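Local coordinates for protein Sqt1 (Chaetomium thermophilum, PDB 4ZOY) that acts as an eight-bladed WD40 propeller chaperone in ribosome biogenesis, probably capturing a newly made ribosomal protein (Rpl10 for its yeast relative) while it is still being translated, at residues Gln184-His189 against His215-Phe220; Gly164-Phe169 against Gly191-Gly196; Thr235-Thr240 against Val276-Leu281. All coordinates share one frame; numbering follows the deposited sequence.

Interaction 1: Gln184-His189 against His215-Phe220; sequences QSYFLH and HVYDVF
Tyr186 and Tyr217 face each other from strands that run nearly antiparallel, at 155°, their axes 9.8 Å apart, too far for backbone pairing and filled instead by side chains. The two rings form an offset stack, planes 11° apart and centroids 3.9 Å apart, with Tyr217 CD1 over the centre of the Tyr186 ring. Flat, wide tyrosines fill such a gap well while sending their hydroxyls in different directions. One water bridges Tyr186 OH and Asp218 O. Tyr217 OH bonds Thr207, which also binds His189 NE2; this linkage resembles the His–Ser/Thr–Trp network of WD repeats, with tyrosine in the tryptophan's place. Leu188 lays CB over the His215 ring face, 3.7 Å from its centroid, a CH-pi contact. A water bridges Leu188 O and His215 NE2, while His215 ND1 bonds Ser238 of the adjoining strand. In Gln184, chi2 of -78° turns CD aside; NE2 donates to Val219 O in a nearly straight 2.8 Å bond, from above the carbonyl plane. Tyr186 is backbone-bonded to Val166 in one blade and Val216 to Val236 in the next, placing the contact between the last strand of one blade, 180-186, and strand 214-218 of its successor.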
loop_
_atom_site.group_PDB
_atom_site.type_symbol
_atom_site.label_atom_id
_atom_site.label_comp_id
_atom_site.label_asym_id
_atom_site.label_seq_id
_atom_site.Cartn_x
_atom_site.Cartn_y
_atom_site.Cartn_z
ATOM N N GLN A 184 7.577 -17.189 -8.707
ATOM C CA GLN A 184 6.403 -17.966 -8.319
ATOM C C GLN A 184 5.169 -17.523 -9.073
ATOM O O GLN A 184 5.047 -16.355 -9.444
ATOM C CB GLN A 184 6.106 -17.828 -6.819
ATOM C CG GLN A 184 7.213 -18.221 -5.882
ATOM C CD GLN A 184 7.361 -19.718 -5.714
ATOM O OE1 GLN A 184 6.606 -20.505 -6.284
ATOM N NE2 GLN A 184 8.332 -20.118 -4.904
ATOM N N SER A 185 4.254 -18.462 -9.282
ATOM C CA SER A 185 2.908 -18.145 -9.738
ATOM C C SER A 185 1.951 -19.032 -8.958
ATOM O O SER A 185 1.957 -20.257 -9.106
ATOM C CB SER A 185 2.749 -18.350 -11.248
ATOM O OG SER A 185 2.928 -19.715 -11.600
ATOM N N TYR A 186 1.149 -18.407 -8.105
ATOM C CA TYR A 186 0.249 -19.119 -7.208
ATOM C C TYR A 186 -1.199 -18.949 -7.615
ATOM O O TYR A 186 -1.603 -17.856 -8.024
ATOM C CB TYR A 186 0.392 -18.615 -5.781
ATOM C CG TYR A 186 1.757 -18.735 -5.165
ATOM C CD1 TYR A 186 2.272 -19.975 -4.798
ATOM C CD2 TYR A 186 2.516 -17.601 -4.900
ATOM C CE1 TYR A 186 3.520 -20.079 -4.209
ATOM C CE2 TYR A 186 3.754 -17.695 -4.312
ATOM C CZ TYR A 186 4.251 -18.938 -3.960
ATOM O OH TYR A 186 5.486 -19.014 -3.359
ATOM N N PHE A 187 -1.983 -20.014 -7.474
ATOM C CA PHE A 187 -3.381 -20.014 -7.879
ATOM C C PHE A 187 -4.261 -20.606 -6.793
ATOM O O PHE A 187 -5.119 -21.451 -7.056
ATOM C CB PHE A 187 -3.547 -20.792 -9.193
ATOM C CG PHE A 187 -2.657 -20.295 -10.290
ATOM C CD1 PHE A 187 -3.037 -19.215 -11.069
ATOM C CD2 PHE A 187 -1.429 -20.888 -10.523
ATOM C CE1 PHE A 187 -2.210 -18.740 -12.068
ATOM C CE2 PHE A 187 -0.597 -20.416 -11.525
ATOM C CZ PHE A 187 -0.989 -19.340 -12.293
ATOM N N LEU A 188 -4.054 -20.151 -5.568
ATOM C CA LEU A 188 -4.771 -20.700 -4.422
ATOM C C LEU A 188 -6.068 -19.951 -4.119
ATOM O O LEU A 188 -7.076 -20.584 -3.815
ATOM C CB LEU A 188 -3.864 -20.723 -3.189
ATOM C CG LEU A 188 -2.649 -21.652 -3.315
ATOM C CD1 LEU A 188 -1.858 -21.701 -2.026
ATOM C CD2 LEU A 188 -3.078 -23.049 -3.732
ATOM N N HIS A 189 -6.057 -18.616 -4.182
ATOM C CA HIS A 189 -7.309 -17.863 -4.046
ATOM C C HIS A 189 -8.253 -18.240 -5.184
ATOM O O HIS A 189 -7.795 -18.493 -6.293
ATOM C CB HIS A 189 -7.085 -16.351 -4.087
ATOM C CG HIS A 189 -6.218 -15.808 -2.992
ATOM N ND1 HIS A 189 -6.484 -15.986 -1.653
ATOM C CD2 HIS A 189 -5.118 -15.022 -3.055
ATOM C CE1 HIS A 189 -5.572 -15.350 -0.935
ATOM N NE2 HIS A 189 -4.733 -14.756 -1.765
ATOM N N HIS A 215 -3.516 -16.668 2.239
ATOM C CA HIS A 215 -2.398 -17.571 2.000
ATOM C C HIS A 215 -1.106 -16.820 2.228
ATOM O O HIS A 215 -0.965 -15.666 1.807
ATOM C CB HIS A 215 -2.443 -18.167 0.598
ATOM C CG HIS A 215 -3.653 -19.008 0.365
ATOM N ND1 HIS A 215 -3.796 -20.262 0.924
ATOM C CD2 HIS A 215 -4.795 -18.764 -0.319
ATOM C CE1 HIS A 215 -4.966 -20.761 0.574
ATOM N NE2 HIS A 215 -5.595 -19.873 -0.175
ATOM N N VAL A 216 -0.164 -17.464 2.906
ATOM C CA VAL A 216 1.123 -16.853 3.158
ATOM C C VAL A 216 2.192 -17.724 2.504
ATOM O O VAL A 216 2.497 -18.813 2.987
ATOM C CB VAL A 216 1.390 -16.687 4.662
ATOM C CG1 VAL A 216 2.706 -15.965 4.870
ATOM C CG2 VAL A 216 0.242 -15.899 5.324
ATOM N N TYR A 217 2.745 -17.230 1.395
ATOM C CA TYR A 217 3.599 -18.046 0.532
ATOM C C TYR A 217 5.040 -18.060 0.965
ATOM O O TYR A 217 5.617 -17.032 1.319
ATOM C CB TYR A 217 3.530 -17.563 -0.920
ATOM C CG TYR A 217 2.128 -17.297 -1.397
ATOM C CD1 TYR A 217 1.276 -18.333 -1.763
ATOM C CD2 TYR A 217 1.656 -15.997 -1.470
ATOM C CE1 TYR A 217 -0.021 -18.068 -2.188
ATOM C CE2 TYR A 217 0.378 -15.724 -1.888
ATOM C CZ TYR A 217 -0.457 -16.759 -2.247
ATOM O OH TYR A 217 -1.733 -16.463 -2.654
ATOM N N ASP A 218 5.623 -19.254 0.908
ATOM C CA ASP A 218 7.051 -19.472 1.117
ATOM C C ASP A 218 7.824 -19.166 -0.166
ATOM O O ASP A 218 8.237 -20.081 -0.886
ATOM C CB ASP A 218 7.289 -20.922 1.551
ATOM C CG ASP A 218 8.751 -21.237 1.811
ATOM O OD1 ASP A 218 9.486 -20.360 2.294
ATOM O OD2 ASP A 218 9.145 -22.397 1.546
ATOM N N VAL A 219 8.010 -17.880 -0.449
ATOM C CA VAL A 219 8.375 -17.459 -1.801
ATOM C C VAL A 219 9.739 -17.995 -2.252
ATOM O O VAL A 219 9.918 -18.349 -3.428
ATOM C CB VAL A 219 8.357 -15.924 -1.901
ATOM C CG1 VAL A 219 8.945 -15.452 -3.225
ATOM C CG2 VAL A 219 6.916 -15.432 -1.757
ATOM N N PHE A 220 10.688 -18.068 -1.327
ATOM C CA PHE A 220 12.048 -18.463 -1.684
ATOM C C PHE A 220 12.455 -19.827 -1.141
ATOM O O PHE A 220 13.636 -20.169 -1.170
ATOM C CB PHE A 220 13.026 -17.387 -1.226
ATOM C CG PHE A 220 12.753 -16.039 -1.844
ATOM C CD1 PHE A 220 13.075 -15.782 -3.167
ATOM C CD2 PHE A 220 12.134 -15.047 -1.109
ATOM C CE1 PHE A 220 12.798 -14.543 -3.740
ATOM C CE2 PHE A 220 11.858 -13.805 -1.672
ATOM C CZ PHE A 220 12.183 -13.551 -2.988
HETATM O O HOH W 1 9.143 -22.323 -2.950
HETATM O O HOH W 2 5.935 -21.494 -2.301
HETATM O O HOH W 3 -8.085 -20.807 -1.207
HETATM O O HOH W 4 -3.401 -17.353 -5.003
#

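Interaction 2: Gly164-Phe169 against Gly191-Gly196; sequences GSVWVF and GPCTAG
Cys193 holds SG anti to its backbone N (chi1 179°), while Val166 at chi1 172° has CG1 anti to N and leaves CG2 beside it; SG and CG2 meet at 3.7 Å. The valine methyl and the small thiol suit a buried seam, and both residues also rest on Thr207 of strand 204-209. Ahead of them the backbones themselves come together. Gly164 CA lies 3.1 Å from Gly191 O and 3.8 Å from Cys193 N, and a positive phi of 91° turns the chain here. Glycine fits on both counts, since it tolerates this conformation and puts no beta carbon in the path of the Gly191 carbonyl. Pro192, its phi restricted by the ring, comes just before strand 193-198. On the 164-169 side, Trp167 NE1 donates to Ser165 OG at 2.8 Å, the oxygen lying near the indole plane; Asp163 is a second partner of that hydroxyl. The meeting across the blades is thus one of van der Waals surfaces. Pro192 O takes a bond from Ser209, Cys193 O one from Asn143 of the preceding blade, and Gly191 O a weak one from Ser209. Close fit rather than polar pairing between the two segments therefore defines this seam.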
loop_
_atom_site.group_PDB
_atom_site.type_symbol
_atom_site.label_atom_id
_atom_site.label_comp_id
_atom_site.label_asym_id
_atom_site.label_seq_id
_atom_site.Cartn_x
_atom_site.Cartn_y
_atom_site.Cartn_z
ATOM N N GLY A 164 -7.407 -14.163 -8.811
ATOM C CA GLY A 164 -6.984 -14.718 -7.542
ATOM C C GLY A 164 -5.521 -15.091 -7.524
ATOM O O GLY A 164 -4.987 -15.454 -6.485
ATOM N N SER A 165 -4.867 -15.009 -8.680
ATOM C CA SER A 165 -3.477 -15.454 -8.753
ATOM C C SER A 165 -2.516 -14.423 -8.166
ATOM O O SER A 165 -2.800 -13.228 -8.113
ATOM C CB SER A 165 -3.081 -15.801 -10.201
ATOM O OG SER A 165 -2.926 -14.654 -11.010
ATOM N N VAL A 166 -1.380 -14.927 -7.700
ATOM C CA VAL A 166 -0.331 -14.109 -7.140
ATOM C C VAL A 166 0.955 -14.492 -7.844
ATOM O O VAL A 166 1.314 -15.671 -7.884
ATOM C CB VAL A 166 -0.216 -14.309 -5.625
ATOM C CG1 VAL A 166 1.013 -13.593 -5.081
ATOM C CG2 VAL A 166 -1.491 -13.820 -4.941
ATOM N N TRP A 167 1.620 -13.497 -8.425
ATOM C CA TRP A 167 2.849 -13.698 -9.184
ATOM C C TRP A 167 4.010 -12.986 -8.513
ATOM O O TRP A 167 3.867 -11.854 -8.034
ATOM C CB TRP A 167 2.672 -13.187 -10.620
ATOM C CG TRP A 167 1.637 -13.951 -11.386
ATOM C CD1 TRP A 167 0.280 -13.915 -11.201
ATOM C CD2 TRP A 167 1.871 -14.882 -12.455
ATOM N NE1 TRP A 167 -0.337 -14.771 -12.080
ATOM C CE2 TRP A 167 0.615 -15.370 -12.864
ATOM C CE3 TRP A 167 3.023 -15.340 -13.106
ATOM C CZ2 TRP A 167 0.474 -16.306 -13.894
ATOM C CZ3 TRP A 167 2.880 -16.267 -14.134
ATOM C CH2 TRP A 167 1.617 -16.735 -14.516
ATOM N N VAL A 168 5.164 -13.643 -8.472
ATOM C CA VAL A 168 6.380 -13.013 -7.996
ATOM C C VAL A 168 7.406 -13.018 -9.122
ATOM O O VAL A 168 7.712 -14.075 -9.670
ATOM C CB VAL A 168 6.950 -13.734 -6.749
ATOM C CG1 VAL A 168 8.209 -13.040 -6.272
ATOM C CG2 VAL A 168 5.893 -13.786 -5.636
ATOM N N PHE A 169 7.902 -11.835 -9.479
ATOM C CA PHE A 169 8.852 -11.687 -10.576
ATOM C C PHE A 169 10.150 -11.121 -10.063
ATOM O O PHE A 169 10.151 -10.298 -9.142
ATOM C CB PHE A 169 8.332 -10.737 -11.665
ATOM C CG PHE A 169 7.045 -11.153 -12.288
ATOM C CD1 PHE A 169 7.031 -12.062 -13.338
ATOM C CD2 PHE A 169 5.834 -10.616 -11.853
ATOM C CE1 PHE A 169 5.831 -12.445 -13.937
ATOM C CE2 PHE A 169 4.641 -10.990 -12.442
ATOM C CZ PHE A 169 4.632 -11.910 -13.490
ATOM N N GLY A 191 -11.139 -16.237 -5.754
ATOM C CA GLY A 191 -11.748 -14.985 -6.162
ATOM C C GLY A 191 -10.657 -13.930 -6.211
ATOM O O GLY A 191 -9.511 -14.221 -5.875
ATOM N N PRO A 192 -11.005 -12.698 -6.615
ATOM C CA PRO A 192 -10.018 -11.618 -6.744
ATOM C C PRO A 192 -9.081 -11.508 -5.544
ATOM O O PRO A 192 -9.516 -11.559 -4.393
ATOM C CB PRO A 192 -10.886 -10.367 -6.863
ATOM C CG PRO A 192 -12.137 -10.871 -7.534
ATOM C CD PRO A 192 -12.361 -12.255 -6.991
ATOM N N CYS A 193 -7.790 -11.392 -5.830
ATOM C CA CYS A 193 -6.799 -11.166 -4.791
ATOM C C CYS A 193 -6.701 -9.666 -4.536
ATOM O O CYS A 193 -6.264 -8.902 -5.402
ATOM C CB CYS A 193 -5.449 -11.744 -5.200
ATOM S SG CYS A 193 -4.163 -11.458 -3.959
ATOM N N THR A 194 -7.132 -9.249 -3.354
ATOM C CA THR A 194 -7.389 -7.838 -3.085
ATOM C C THR A 194 -6.203 -7.083 -2.502
ATOM O O THR A 194 -6.117 -5.861 -2.642
ATOM C CB THR A 194 -8.565 -7.683 -2.113
ATOM O OG1 THR A 194 -8.351 -8.549 -0.995
ATOM C CG2 THR A 194 -9.864 -8.063 -2.794
ATOM N N ALA A 195 -5.294 -7.801 -1.841
ATOM C CA ALA A 195 -4.159 -7.159 -1.183
ATOM C C ALA A 195 -3.053 -8.151 -0.890
ATOM O O ALA A 195 -3.300 -9.357 -0.755
ATOM C CB ALA A 195 -4.592 -6.468 0.129
ATOM N N GLY A 196 -1.841 -7.620 -0.748
ATOM C CA GLY A 196 -0.668 -8.408 -0.405
ATOM C C GLY A 196 0.314 -7.626 0.432
ATOM O O GLY A 196 0.405 -6.404 0.326
#

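Interaction 3: Thr235-Thr240 against Val276-Leu281; sequences TVVSLT and VGLPRL
Val237, Leu239 and Val276 meet in a seam between two blades of the beta-propeller, where the outermost strand of one blade, 235-239, lies against strand 273-277 of the next. The touching parts of the chain run in nearly opposite directions, 164° apart, and Val237 CA and Leu278 CA are 7.2 Å apart, so side chains do the joining.

Methyl contacts come first. Leu239 and Val276 reach toward each other tip to tip, and Leu239 CD1 sits against both methyls of the valine, 3.8 Å from Val276 CG1 and equally far from Val276 CG2. Val237 adds its CG1, 4.0 Å from Val276 CG1; chi1 at 169° sets this methyl anti to the backbone N and leaves CG2 beside N. That second methyl, Val237 CG2, lies 4.0 Å from Leu278 CD2, the two side chains meeting at about a right angle. Branched residues suit the place because one side chain can touch two partners. Leu278 also leans on Val216, and Val276 on Ile320, extending the apolar layer into both blades.

A second group is the meeting of valine and proline. A chi1 of -61° sets Val236 CG1 anti to the carbonyl carbon, which leaves CG2 between N and the carbonyl carbon, and Val236 CG2 comes 3.7 Å from Pro279 CD. Pro279 CG approaches Val236 CB as well; these two methylenes, held by ring closure, give the valine a compact apolar surface just after strand 273-277. Ala223 also touches Val236.

Polar groups stand mostly apart from this surface. Thr235 OG1 and Ser238 OG share a hydrogen bond of 2.6 Å, and Ser238 OG is bonded also to His215 and Asn232 within its own blade. The exception on the apolar side is a carbonyl: Gly277 O packs against Val237 CG2 at 3.6 Å.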
loop_
_atom_site.group_PDB
_atom_site.type_symbol
_atom_site.label_atom_id
_atom_site.label_comp_id
_atom_site.label_asym_id
_atom_site.label_seq_id
_atom_site.Cartn_x
_atom_site.Cartn_y
_atom_site.Cartn_z
ATOM N N THR A 235 2.558 -22.829 0.998
ATOM C CA THR A 235 2.315 -21.806 2.016
ATOM C C THR A 235 2.747 -22.228 3.407
ATOM O O THR A 235 2.843 -23.419 3.693
ATOM C CB THR A 235 0.825 -21.434 2.106
ATOM O OG1 THR A 235 0.094 -22.539 2.672
ATOM C CG2 THR A 235 0.255 -21.085 0.738
ATOM N N VAL A 236 2.980 -21.248 4.277
ATOM C CA VAL A 236 3.215 -21.527 5.698
ATOM C C VAL A 236 1.936 -21.388 6.521
ATOM O O VAL A 236 1.853 -21.905 7.642
ATOM C CB VAL A 236 4.272 -20.608 6.328
ATOM C CG1 VAL A 236 5.608 -20.783 5.629
ATOM C CG2 VAL A 236 3.826 -19.148 6.291
ATOM N N VAL A 237 0.971 -20.665 5.959
ATOM C CA VAL A 237 -0.381 -20.506 6.502
ATOM C C VAL A 237 -1.362 -20.500 5.342
ATOM O O VAL A 237 -1.144 -19.806 4.345
ATOM C CB VAL A 237 -0.556 -19.184 7.302
ATOM C CG1 VAL A 237 -2.037 -18.934 7.627
ATOM C CG2 VAL A 237 0.270 -19.193 8.558
ATOM N N SER A 238 -2.428 -21.283 5.459
ATOM C CA SER A 238 -3.538 -21.249 4.520
ATOM C C SER A 238 -4.829 -21.342 5.321
ATOM O O SER A 238 -5.074 -22.347 5.997
ATOM C CB SER A 238 -3.454 -22.395 3.501
ATOM O OG SER A 238 -2.473 -22.140 2.508
ATOM N N LEU A 239 -5.641 -20.290 5.267
ATOM C CA LEU A 239 -6.919 -20.258 5.970
ATOM C C LEU A 239 -8.015 -19.845 5.005
ATOM O O LEU A 239 -7.836 -18.926 4.195
ATOM C CB LEU A 239 -6.858 -19.305 7.163
ATOM C CG LEU A 239 -5.944 -19.770 8.297
ATOM C CD1 LEU A 239 -5.652 -18.626 9.245
ATOM C CD2 LEU A 239 -6.599 -20.932 9.045
ATOM N N THR A 240 -9.149 -20.532 5.074
ATOM C CA THR A 240 -10.226 -20.289 4.132
ATOM C C THR A 240 -11.571 -20.172 4.822
ATOM O O THR A 240 -11.659 -20.186 6.054
ATOM C CB THR A 240 -10.339 -21.406 3.076
ATOM O OG1 THR A 240 -10.844 -22.595 3.701
ATOM C CG2 THR A 240 -8.990 -21.697 2.425
ATOM N N VAL A 276 -3.280 -13.525 12.847
ATOM C CA VAL A 276 -2.852 -14.910 12.640
ATOM C C VAL A 276 -1.349 -15.027 12.845
ATOM O O VAL A 276 -0.584 -14.176 12.395
ATOM C CB VAL A 276 -3.222 -15.407 11.228
ATOM C CG1 VAL A 276 -2.736 -16.833 11.005
ATOM C CG2 VAL A 276 -4.726 -15.335 11.014
ATOM N N GLY A 277 -0.918 -16.077 13.539
ATOM C CA GLY A 277 0.504 -16.275 13.762
ATOM C C GLY A 277 1.259 -16.764 12.531
ATOM O O GLY A 277 0.727 -17.519 11.710
ATOM N N LEU A 278 2.505 -16.318 12.424
ATOM C CA LEU A 278 3.414 -16.745 11.358
ATOM C C LEU A 278 4.618 -17.445 11.957
ATOM O O LEU A 278 5.005 -17.143 13.082
ATOM C CB LEU A 278 3.896 -15.550 10.545
ATOM C CG LEU A 278 2.842 -14.732 9.810
ATOM C CD1 LEU A 278 3.556 -13.551 9.153
ATOM C CD2 LEU A 278 2.087 -15.583 8.798
ATOM N N PRO A 279 5.238 -18.356 11.196
ATOM C CA PRO A 279 6.514 -18.903 11.666
ATOM C C PRO A 279 7.635 -17.883 11.498
ATOM O O PRO A 279 7.604 -17.090 10.561
ATOM C CB PRO A 279 6.724 -20.109 10.751
ATOM C CG PRO A 279 6.116 -19.664 9.450
ATOM C CD PRO A 279 4.876 -18.871 9.863
ATOM N N ARG A 280 8.616 -17.904 12.393
ATOM C CA ARG A 280 9.759 -17.006 12.262
ATOM C C ARG A 280 10.851 -17.708 11.450
ATOM O O ARG A 280 11.192 -18.853 11.727
ATOM C CB ARG A 280 10.272 -16.583 13.638
ATOM C CG ARG A 280 10.616 -15.100 13.733
ATOM C CD ARG A 280 9.361 -14.235 13.833
ATOM N NE ARG A 280 8.368 -14.783 14.756
ATOM C CZ ARG A 280 8.445 -14.701 16.082
ATOM N NH1 ARG A 280 9.469 -14.082 16.653
ATOM N NH2 ARG A 280 7.488 -15.230 16.837
ATOM N N LEU A 281 11.369 -17.026 10.432
ATOM C CA LEU A 281 12.294 -17.640 9.488
ATOM C C LEU A 281 13.567 -16.809 9.335
ATOM O O LEU A 281 14.244 -16.498 10.311
ATOM C CB LEU A 281 11.630 -17.808 8.121
ATOM C CG LEU A 281 10.330 -18.611 8.036
ATOM C CD1 LEU A 281 9.651 -18.338 6.712
ATOM C CD2 LEU A 281 10.591 -20.083 8.185
#

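In the fold
From the N terminus, segment 164-169, running from the turn before strand 166-171 into that strand, opens interaction 2, and strand 180-186 follows to open interaction 1 before the first has closed. Segment 191-196 then closes interaction 2 round strand 180-186 and the crossing to the next blade, and 215-220 closes interaction 1, so the two cross. Their centres are 9 Å apart, and together they join one blade to the next, interaction 2 lying nearer the centre of the chain. Interaction 3 starts only afterwards, in series, and closes when the chain has built the first three strands of the following blade. Strands 214-218 and 235-239 are sheet neighbours, so interactions 1 and 3 flank a shared blade, tying three consecutive blades into one arc.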